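Local structure of 2-oxoglutarate-dependent dioxygenase DAO (6KUN) at residues 10-13 against 19-22; 48-53 against 184-189; 126-131 against 247-252. The protein probably catalyses the iron- and 2-oxoglutarate-dependent, irreversible oxidation of the auxin indole-3-acetic acid to inactive 2-oxoindole-3-acetic acid. All blocks are in the same frame, centred on the assembly; numbering follows the deposited sequence.

Interaction 1: residues 10-13 against 19-22; sequences RLAG and EETA
Leu11 lies across Glu20 at about a right angle. Its CD2 methyl comes in over the flat face of the carboxylate, with Leu11 CD2 3.6 Å from Glu20 CD. The branch carbon Leu11 CG rests on Glu20 CB at 3.8 Å. Glu20 starts with CG anti to the backbone N (chi1 -165°) and then bends at chi2 (72°), which folds the carboxylate back beneath this methyl. The acid is buried, and its oxygens are taken up outside the two segments. OE1 accepts from the backbone N of Asp8, and OE2 forms a salt bridge with Arg23. Asp8 also uses OD1 to accept from the backbone N of Leu11, so the start of the loop and the helix side chain share one neighbour. With an alanine at Glu20, Arg23 would probably lose this charged mate and the Asp8 amide its acceptor, and a gap would open beside Leu11 CD2.

Ala12 comes next. Its backbone N is 3.9 Å from Glu20 CG, and its CB touches both Glu20 CG and Thr21 OG1. The loop here leads from strand 6-8 to helix 18-30, and strand 33-37 follows, parallel to and beside strand 6-8. This is a beta-alpha-beta crossover in the N-terminal region, at one edge of the main sheet.

At Gly13 the contact turns polar. Thr21 OG1 lies 3.0 Å from Gly13 O and is a possible donor to it. The hydroxyl also has Gly17 O within reach, so the two carbonyls compete for one proton. The backbone angles of Gly13 suit glycine, since a side chain would collide with the carbonyl O of Ala12. The residue is poorly ordered.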
ATOM      1  N   ARG B  10      13.275  17.061  -4.012  1.00 36.08           N
ATOM      2  CA  ARG B  10      14.728  17.083  -3.872  1.00 33.72           C
ATOM      3  C   ARG B  10      15.341  17.779  -5.086  1.00 36.31           C
ATOM      4  O   ARG B  10      16.296  18.550  -4.968  1.00 33.21           O
ATOM      5  CB  ARG B  10      15.264  15.663  -3.700  1.00 40.09           C
ATOM      6  CG  ARG B  10      14.359  14.754  -2.860  1.00 66.86           C
ATOM      7  CD  ARG B  10      14.863  13.301  -2.697  1.00 80.03           C
ATOM      8  NE  ARG B  10      14.381  12.408  -3.757  1.00 73.33           N
ATOM      9  CZ  ARG B  10      13.913  11.170  -3.564  1.00 74.18           C
ATOM     10  NH1 ARG B  10      13.822  10.652  -2.334  1.00 75.06           N
ATOM     11  NH2 ARG B  10      13.496  10.462  -4.603  1.00 57.27           N
ATOM     12  N   LEU B  11      14.779  17.533  -6.268  1.00 37.07           N
ATOM     13  CA  LEU B  11      15.294  18.137  -7.498  1.00 39.61           C
ATOM     14  C   LEU B  11      15.067  19.653  -7.506  1.00 37.78           C
ATOM     15  O   LEU B  11      16.034  20.432  -7.597  1.00 45.82           O
ATOM     16  CB  LEU B  11      14.629  17.435  -8.689  1.00 37.37           C
ATOM     17  CG  LEU B  11      14.895  17.980 -10.094  1.00 44.48           C
ATOM     18  CD1 LEU B  11      16.375  17.858 -10.394  1.00 46.18           C
ATOM     19  CD2 LEU B  11      14.064  17.266 -11.144  1.00 35.25           C
ATOM     20  N   ALA B  12      13.808  20.091  -7.307  1.00 32.77           N
ATOM     21  CA  ALA B  12      13.474  21.516  -7.325  1.00 40.13           C
ATOM     22  C   ALA B  12      14.382  22.338  -6.418  1.00 39.00           C
ATOM     23  O   ALA B  12      14.744  21.925  -5.321  1.00 47.12           O
ATOM     24  CB  ALA B  12      12.018  21.706  -6.861  1.00 48.93           C
ATOM     25  N   GLY B  13      14.751  23.523  -6.894  1.00 53.97           N
ATOM     26  CA  GLY B  13      15.613  24.414  -6.140  1.00 75.03           C
ATOM     27  C   GLY B  13      16.355  24.997  -7.325  1.00 88.05           C
ATOM     28  O   GLY B  13      15.748  25.368  -8.329  1.00 87.91           O
ATOM     29  N   GLU B  19      14.473  23.906 -13.946  1.00 23.83           N
ATOM     30  CA  GLU B  19      13.364  23.435 -14.748  1.00 25.22           C
ATOM     31  C   GLU B  19      12.247  22.866 -13.879  1.00 34.03           C
ATOM     32  O   GLU B  19      11.053  23.032 -14.208  1.00 24.26           O
ATOM     33  CB  GLU B  19      13.876  22.397 -15.749  1.00 24.41           C
ATOM     34  CG  GLU B  19      12.786  21.841 -16.644  1.00 27.53           C
ATOM     35  CD  GLU B  19      13.260  20.744 -17.535  1.00 36.08           C
ATOM     36  OE1 GLU B  19      14.439  20.336 -17.406  1.00 44.23           O
ATOM     37  OE2 GLU B  19      12.467  20.300 -18.387  1.00 51.35           O
ATOM     38  N   GLU B  20      12.608  22.200 -12.773  1.00 22.01           N
ATOM     39  CA  GLU B  20      11.594  21.567 -11.913  1.00 24.18           C
ATOM     40  C   GLU B  20      10.818  22.628 -11.143  1.00 24.36           C
ATOM     41  O   GLU B  20       9.596  22.498 -10.939  1.00 26.38           O
ATOM     42  CB  GLU B  20      12.235  20.586 -10.950  1.00 30.25           C
ATOM     43  CG  GLU B  20      11.277  19.603 -10.241  1.00 32.40           C
ATOM     44  CD  GLU B  20      10.744  18.556 -11.172  1.00 41.89           C
ATOM     45  OE1 GLU B  20      10.042  17.646 -10.688  1.00 29.78           O
ATOM     46  OE2 GLU B  20      11.020  18.629 -12.389  1.00 41.20           O
ATOM     47  N   THR B  21      11.516  23.685 -10.702  1.00 23.79           N
ATOM     48  CA  THR B  21      10.867  24.791 -10.020  1.00 26.56           C
ATOM     49  C   THR B  21       9.867  25.498 -10.929  1.00 31.28           C
ATOM     50  O   THR B  21       8.781  25.899 -10.492  1.00 25.58           O
ATOM     51  CB  THR B  21      11.943  25.766  -9.538  1.00 31.84           C
ATOM     52  OG1 THR B  21      12.715  25.145  -8.484  1.00 28.66           O
ATOM     53  CG2 THR B  21      11.334  27.042  -9.018  1.00 30.71           C
ATOM     54  N   ALA B  22      10.222  25.663 -12.194  1.00 24.48           N
ATOM     55  CA  ALA B  22       9.302  26.266 -13.127  1.00 30.18           C
ATOM     56  C   ALA B  22       8.136  25.339 -13.416  1.00 19.11           C
ATOM     57  O   ALA B  22       7.022  25.810 -13.670  1.00 23.47           O
ATOM     58  CB  ALA B  22      10.012  26.612 -14.429  1.00 35.40           C
TER

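Interaction 2: residues 48-53 against 184-189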
ATOM      1  N   GLU B  48       3.428   2.328   8.795  1.00 18.73           N
ATOM      2  CA  GLU B  48       2.965   2.299  10.184  1.00 23.41           C
ATOM      3  C   GLU B  48       1.775   3.240  10.383  1.00 22.36           C
ATOM      4  O   GLU B  48       0.846   2.925  11.148  1.00 20.27           O
ATOM      5  CB  GLU B  48       4.124   2.680  11.108  1.00 28.27           C
ATOM      6  CG  GLU B  48       5.304   1.749  10.979  1.00 40.11           C
ATOM      7  CD  GLU B  48       6.522   2.230  11.724  1.00 60.55           C
ATOM      8  OE1 GLU B  48       6.418   3.247  12.437  1.00 58.92           O
ATOM      9  OE2 GLU B  48       7.588   1.589  11.585  1.00 74.61           O
ATOM     10  N   MET B  49       1.773   4.380   9.685  1.00 20.79           N
ATOM     11  CA  MET B  49       0.678   5.333   9.820  1.00 19.62           C
ATOM     12  C   MET B  49      -0.599   4.809   9.175  1.00 24.90           C
ATOM     13  O   MET B  49      -1.701   5.017   9.696  1.00 16.68           O
ATOM     14  CB  MET B  49       1.070   6.666   9.191  1.00 19.10           C
ATOM     15  CG  MET B  49      -0.003   7.702   9.278  1.00 18.69           C
ATOM     16  SD  MET B  49      -0.276   8.066  11.022  1.00 18.82           S
ATOM     17  CE  MET B  49      -1.420   9.436  10.851  1.00 24.91           C
ATOM     18  N   LYS B  50      -0.488   4.145   8.024  1.00 23.72           N
ATOM     19  CA  LYS B  50      -1.684   3.568   7.407  1.00 29.39           C
ATOM     20  C   LYS B  50      -2.386   2.613   8.367  1.00 26.36           C
ATOM     21  O   LYS B  50      -3.616   2.640   8.492  1.00 30.36           O
ATOM     22  CB  LYS B  50      -1.302   2.834   6.107  1.00 28.68           C
ATOM     23  CG  LYS B  50      -2.494   2.299   5.341  1.00 50.68           C
ATOM     24  CD  LYS B  50      -2.084   1.385   4.179  1.00 67.56           C
ATOM     25  CE  LYS B  50      -1.320   2.123   3.085  1.00 62.53           C
ATOM     26  NZ  LYS B  50      -0.534   1.180   2.229  1.00 66.57           N
ATOM     27  N   ALA B  51      -1.616   1.797   9.084  1.00 22.70           N
ATOM     28  CA  ALA B  51      -2.184   0.883  10.072  1.00 23.57           C
ATOM     29  C   ALA B  51      -2.747   1.641  11.276  1.00 22.49           C
ATOM     30  O   ALA B  51      -3.851   1.352  11.746  1.00 26.86           O
ATOM     31  CB  ALA B  51      -1.117  -0.102  10.526  1.00 25.28           C
ATOM     32  N   ALA B  52      -2.006   2.623  11.788  1.00 18.28           N
ATOM     33  CA  ALA B  52      -2.466   3.368  12.951  1.00 18.97           C
ATOM     34  C   ALA B  52      -3.774   4.095  12.662  1.00 19.00           C
ATOM     35  O   ALA B  52      -4.701   4.072  13.479  1.00 19.27           O
ATOM     36  CB  ALA B  52      -1.395   4.376  13.391  1.00 16.98           C
ATOM     37  N   VAL B  53      -3.876   4.748  11.507  1.00 20.12           N
ATOM     38  CA  VAL B  53      -5.109   5.461  11.185  1.00 21.49           C
ATOM     39  C   VAL B  53      -6.281   4.496  11.075  1.00 22.26           C
ATOM     40  O   VAL B  53      -7.408   4.795  11.509  1.00 18.41           O
ATOM     41  CB  VAL B  53      -4.927   6.271   9.895  1.00 14.35           C
ATOM     42  CG1 VAL B  53      -6.246   6.910   9.498  1.00 24.56           C
ATOM     43  CG2 VAL B  53      -3.891   7.387  10.119  1.00 19.92           C
ATOM     44  N   GLU B 184      -3.754  10.107   0.006  1.00 31.71           N
ATOM     45  CA  GLU B 184      -5.013   9.451  -0.331  1.00 39.46           C
ATOM     46  C   GLU B 184      -4.878   7.947  -0.131  1.00 33.46           C
ATOM     47  O   GLU B 184      -3.782   7.394  -0.086  1.00 24.06           O
ATOM     48  CB  GLU B 184      -5.412   9.773  -1.784  1.00 64.49           C
ATOM     49  CG  GLU B 184      -6.800   9.278  -2.218  1.00 81.74           C
ATOM     50  CD  GLU B 184      -7.172   9.761  -3.615  1.00 88.41           C
ATOM     51  OE1 GLU B 184      -6.335  10.440  -4.249  1.00 81.98           O
ATOM     52  OE2 GLU B 184      -8.293   9.470  -4.080  1.00 93.82           O
ATOM     53  N   ASP B 185      -6.015   7.293   0.019  1.00 51.33           N
ATOM     54  CA  ASP B 185      -6.038   5.842   0.134  1.00 47.21           C
ATOM     55  C   ASP B 185      -5.517   5.227  -1.149  1.00 39.52           C
ATOM     56  O   ASP B 185      -6.042   5.522  -2.218  1.00 35.64           O
ATOM     57  CB  ASP B 185      -7.465   5.379   0.395  1.00 55.71           C
ATOM     58  CG  ASP B 185      -7.512   4.054   1.081  1.00 55.74           C
ATOM     59  OD1 ASP B 185      -6.627   3.213   0.799  1.00 52.67           O
ATOM     60  OD2 ASP B 185      -8.429   3.878   1.916  1.00 48.58           O
ATOM     61  N   GLU B 186      -4.483   4.378  -1.046  1.00 35.39           N
ATOM     62  CA  GLU B 186      -3.932   3.739  -2.234  1.00 43.49           C
ATOM     63  C   GLU B 186      -4.983   2.928  -2.984  1.00 37.75           C
ATOM     64  O   GLU B 186      -4.955   2.863  -4.214  1.00 48.42           O
ATOM     65  CB  GLU B 186      -2.776   2.808  -1.850  1.00 59.68           C
ATOM     66  CG  GLU B 186      -1.702   3.432  -0.986  1.00 80.05           C
ATOM     67  CD  GLU B 186      -0.633   2.425  -0.589  1.00 86.18           C
ATOM     68  OE1 GLU B 186      -0.078   2.565   0.521  1.00 86.34           O
ATOM     69  OE2 GLU B 186      -0.358   1.494  -1.389  1.00 73.75           O
ATOM     70  N   CYS B 187      -5.924   2.328  -2.268  1.00 28.47           N
ATOM     71  CA  CYS B 187      -6.882   1.428  -2.892  1.00 37.73           C
ATOM     72  C   CYS B 187      -8.132   2.124  -3.386  1.00 45.53           C
ATOM     73  O   CYS B 187      -8.699   1.709  -4.398  1.00 46.36           O
ATOM     74  CB  CYS B 187      -7.257   0.334  -1.896  1.00 39.76           C
ATOM     75  SG  CYS B 187      -5.760  -0.394  -1.184  1.00 47.37           S
ATOM     76  N   VAL B 188      -8.569   3.169  -2.704  1.00 37.56           N
ATOM     77  CA  VAL B 188      -9.820   3.848  -2.996  1.00 36.51           C
ATOM     78  C   VAL B 188      -9.437   5.256  -3.432  1.00 37.81           C
ATOM     79  O   VAL B 188      -8.924   6.045  -2.620  1.00 38.23           O
ATOM     80  CB  VAL B 188     -10.753   3.882  -1.776  1.00 37.69           C
ATOM     81  CG1 VAL B 188     -12.120   4.373  -2.176  1.00 36.21           C
ATOM     82  CG2 VAL B 188     -10.813   2.493  -1.118  1.00 41.49           C
ATOM     83  N   GLY B 189      -9.640   5.551  -4.699  1.00 37.98           N
ATOM     84  CA  GLY B 189      -9.390   6.893  -5.188  1.00 40.52           C
ATOM     85  C   GLY B 189     -10.585   7.782  -4.932  1.00 40.12           C
ATOM     86  O   GLY B 189     -11.114   7.852  -3.817  1.00 32.12           O
TER
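Lys50 reaches out from helix 43-57 to Glu186 in the loop after strand 179-183, and their charged ends come together as a salt bridge whose detailed geometry is doubtful. The modelled distance between Lys50 NZ and Glu186 OE1, 2.2 Å, is too short to be real, so the exact placing of both ends is unsure. The two side chains cross at about a right angle. Lys50 runs straight from the helix and bends only at chi3 (-66°).

Behind Glu186 the loop is shaped by an Asx turn. Asp185 OD1 accepts from Cys187 N at 3.3 Å, the amide coming from above the carboxylate plane. Asp185 OD2 takes the backbone N of Val243, which ties the loop to strand 242-249. Behind Lys50, Met49 and Val53 seat the helix on that strand and on strand 151-158.

The second subunit lies close by. Cys187 is in a disulfide with Cys187 of that subunit, whose Glu186 packs on Glu186 here and forms a weak, long ion pair with Lys50. The lysine therefore probably offsets the repulsion between two acids brought together at the dimer interface.

Interaction 3: residues 126-131 against 247-252; sequences SLIVDV and MFLLAP
This is a buried, wholly apolar contact in which helix 111-138 lies against strand 242-249 of the main sheet of the jelly roll. Ile128 supplies the helix side. It meets Met247 and Leu249, two strand residues whose side chains start out toward the helix. The CG1 branch of Ile128 reaches the near end of Leu249, with Ile128 CG1 3.9 Å from Leu249 CB. Leu249 CG sits at 4.2 Å from both Ile128 CG1 and Ile128 CG2, so the leucine branch point faces the fork of the isoleucine. The second branch turns the other way along the strand, and Ile128 CG2 lies 4.1 Å from Met247 CG. Ile128 CG1 is anti to the backbone N (chi1 -160°), which presents both branches to the sheet. Its chi2 of 18° is close to eclipsed, probably a mildly strained setting.

Phe248, between the two contact residues, points away from the helix and touches the bound 2-oxoglutarate. The helix thus backs the sheet on the side away from the pocket. Ile128 also packs on Leu179 and Val181 of the adjacent strand 179-183, while Met247 and Leu249 both touch Cys151 of strand 151-158 on the other flank.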
ATOM      1  N   SER B 126       6.615  19.454   8.573  1.00 19.34           N
ATOM      2  CA  SER B 126       7.865  19.800   7.905  1.00 21.82           C
ATOM      3  C   SER B 126       7.701  19.766   6.386  1.00 22.18           C
ATOM      4  O   SER B 126       8.241  20.628   5.673  1.00 20.32           O
ATOM      5  CB  SER B 126       8.971  18.823   8.323  1.00 28.24           C
ATOM      6  OG  SER B 126       9.305  18.969   9.690  1.00 36.81           O
ATOM      7  N   LEU B 127       6.947  18.786   5.887  1.00 19.19           N
ATOM      8  CA  LEU B 127       6.732  18.673   4.456  1.00 22.74           C
ATOM      9  C   LEU B 127       6.006  19.900   3.935  1.00 23.63           C
ATOM     10  O   LEU B 127       6.442  20.508   2.964  1.00 15.95           O
ATOM     11  CB  LEU B 127       5.993  17.386   4.125  1.00 19.44           C
ATOM     12  CG  LEU B 127       5.635  17.120   2.666  1.00 20.35           C
ATOM     13  CD1 LEU B 127       6.867  17.175   1.766  1.00 21.14           C
ATOM     14  CD2 LEU B 127       4.936  15.782   2.544  1.00 24.58           C
ATOM     15  N   ILE B 128       4.916  20.309   4.577  1.00 20.15           N
ATOM     16  CA  ILE B 128       4.101  21.367   3.985  1.00 18.52           C
ATOM     17  C   ILE B 128       4.847  22.694   4.081  1.00 15.44           C
ATOM     18  O   ILE B 128       4.712  23.537   3.200  1.00 15.96           O
ATOM     19  CB  ILE B 128       2.716  21.400   4.638  1.00 18.57           C
ATOM     20  CG1 ILE B 128       1.639  22.104   3.809  1.00 17.59           C
ATOM     21  CG2 ILE B 128       2.800  22.016   6.039  1.00 19.97           C
ATOM     22  CD1 ILE B 128       1.911  22.302   2.355  1.00 54.80           C
ATOM     23  N   VAL B 129       5.676  22.867   5.111  1.00 17.44           N
ATOM     24  CA  VAL B 129       6.518  24.053   5.197  1.00 17.41           C
ATOM     25  C   VAL B 129       7.544  24.065   4.057  1.00 23.97           C
ATOM     26  O   VAL B 129       7.747  25.084   3.400  1.00 21.76           O
ATOM     27  CB  VAL B 129       7.191  24.116   6.574  1.00 19.84           C
ATOM     28  CG1 VAL B 129       8.277  25.190   6.624  1.00 27.53           C
ATOM     29  CG2 VAL B 129       6.143  24.380   7.664  1.00 23.12           C
ATOM     30  N   ASP B 130       8.181  22.918   3.800  1.00 23.75           N
ATOM     31  CA  ASP B 130       9.137  22.790   2.704  1.00 18.72           C
ATOM     32  C   ASP B 130       8.470  23.059   1.355  1.00 21.59           C
ATOM     33  O   ASP B 130       8.984  23.840   0.538  1.00 25.70           O
ATOM     34  CB  ASP B 130       9.788  21.400   2.725  1.00 20.96           C
ATOM     35  CG  ASP B 130      10.883  21.237   1.665  1.00 34.48           C
ATOM     36  OD1 ASP B 130      11.738  22.131   1.532  1.00 45.20           O
ATOM     37  OD2 ASP B 130      10.894  20.208   0.970  1.00 47.62           O
ATOM     38  N   VAL B 131       7.301  22.464   1.133  1.00 18.38           N
ATOM     39  CA  VAL B 131       6.554  22.752  -0.078  1.00 23.16           C
ATOM     40  C   VAL B 131       6.220  24.245  -0.182  1.00 24.64           C
ATOM     41  O   VAL B 131       6.450  24.883  -1.221  1.00 19.40           O
ATOM     42  CB  VAL B 131       5.294  21.882  -0.131  1.00 15.02           C
ATOM     43  CG1 VAL B 131       4.437  22.321  -1.323  1.00 24.36           C
ATOM     44  CG2 VAL B 131       5.662  20.408  -0.243  1.00 21.01           C
ATOM     45  N   MET B 247      -2.889  17.596   5.683  1.00 16.55           N
ATOM     46  CA  MET B 247      -2.310  18.676   6.464  1.00 17.67           C
ATOM     47  C   MET B 247      -2.614  19.985   5.749  1.00 20.32           C
ATOM     48  O   MET B 247      -2.252  20.156   4.574  1.00 15.78           O
ATOM     49  CB  MET B 247      -0.795  18.494   6.597  1.00 23.13           C
ATOM     50  CG  MET B 247      -0.142  19.591   7.437  1.00 22.85           C
ATOM     51  SD  MET B 247      -0.574  19.593   9.195  1.00 23.13           S
ATOM     52  CE  MET B 247       0.538  18.318   9.771  1.00 33.03           C
ATOM     53  N   PHE B 248      -3.311  20.874   6.427  1.00 16.48           N
ATOM     54  CA  PHE B 248      -3.750  22.166   5.880  1.00 16.11           C
ATOM     55  C   PHE B 248      -2.878  23.269   6.463  1.00 22.22           C
ATOM     56  O   PHE B 248      -2.893  23.502   7.666  1.00 16.10           O
ATOM     57  CB  PHE B 248      -5.210  22.447   6.171  1.00 16.72           C
ATOM     58  CG  PHE B 248      -6.142  21.363   5.712  1.00 16.79           C
ATOM     59  CD1 PHE B 248      -6.371  20.245   6.491  1.00 24.54           C
ATOM     60  CD2 PHE B 248      -6.811  21.476   4.505  1.00 21.43           C
ATOM     61  CE1 PHE B 248      -7.251  19.271   6.084  1.00 24.94           C
ATOM     62  CE2 PHE B 248      -7.707  20.485   4.102  1.00 27.60           C
ATOM     63  CZ  PHE B 248      -7.910  19.376   4.898  1.00 18.36           C
ATOM     64  N   LEU B 249      -2.085  23.896   5.604  1.00 18.33           N
ATOM     65  CA  LEU B 249      -1.375  25.117   5.944  1.00 13.80           C
ATOM     66  C   LEU B 249      -2.328  26.284   5.722  1.00 17.19           C
ATOM     67  O   LEU B 249      -2.774  26.517   4.586  1.00 14.15           O
ATOM     68  CB  LEU B 249      -0.151  25.290   5.069  1.00 20.16           C
ATOM     69  CG  LEU B 249       1.160  25.818   5.602  1.00 29.20           C
ATOM     70  CD1 LEU B 249       1.971  26.330   4.389  1.00 22.63           C
ATOM     71  CD2 LEU B 249       1.134  26.809   6.641  1.00 20.49           C
ATOM     72  N   LEU B 250      -2.631  27.016   6.796  1.00 14.19           N
ATOM     73  CA  LEU B 250      -3.767  27.932   6.794  1.00 21.37           C
ATOM     74  C   LEU B 250      -3.403  29.364   6.412  1.00 21.73           C
ATOM     75  O   LEU B 250      -3.821  29.841   5.357  1.00 20.74           O
ATOM     76  CB  LEU B 250      -4.469  27.895   8.153  1.00 18.81           C
ATOM     77  CG  LEU B 250      -4.954  26.532   8.638  1.00 27.09           C
ATOM     78  CD1 LEU B 250      -5.418  26.537  10.097  1.00 27.59           C
ATOM     79  CD2 LEU B 250      -6.069  26.030   7.746  1.00 15.58           C
ATOM     80  N   ALA B 251      -2.698  30.079   7.280  1.00 17.52           N
ATOM     81  CA  ALA B 251      -2.429  31.501   7.065  1.00 17.30           C
ATOM     82  C   ALA B 251      -1.356  31.961   8.031  1.00 18.41           C
ATOM     83  O   ALA B 251      -0.947  31.177   8.885  1.00 19.07           O
ATOM     84  CB  ALA B 251      -3.694  32.339   7.237  1.00 23.52           C
ATOM     85  N   PRO B 252      -0.872  33.198   7.946  1.00 16.67           N
ATOM     86  CA  PRO B 252       0.206  33.603   8.855  1.00 23.52           C
ATOM     87  C   PRO B 252      -0.276  33.601  10.289  1.00 16.95           C
ATOM     88  O   PRO B 252      -1.474  33.551  10.575  1.00 25.75           O
ATOM     89  CB  PRO B 252       0.585  35.008   8.366  1.00 31.06           C
ATOM     90  CG  PRO B 252       0.143  35.042   6.922  1.00 19.42           C
ATOM     91  CD  PRO B 252      -1.103  34.214   6.877  1.00 19.62           C
TER

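Overall arrangement
Interactions 1 and 3 have centres 18 Å apart and nearest atoms about 6 Å apart. Interactions 2 and 3 are 21 Å apart by centres, and the loop of interaction 2 is hydrogen-bonded to the strand that carries interaction 3. Interaction 3 lies nearest the active site: segment 247-252 supplies the pocket residue Phe248, and the Leu249 side chain is about 9 Å from that of Asp175, a predicted iron ligand. The Met247 side chain is about 10 Å from the bound 2-oxoglutarate, and that of Leu249 about 12 Å from the bound indole-3-acetic acid. The side chain of Glu186 is about 13 Å from a bound 2-oxoglutarate. Interaction 1 is remote from these sites.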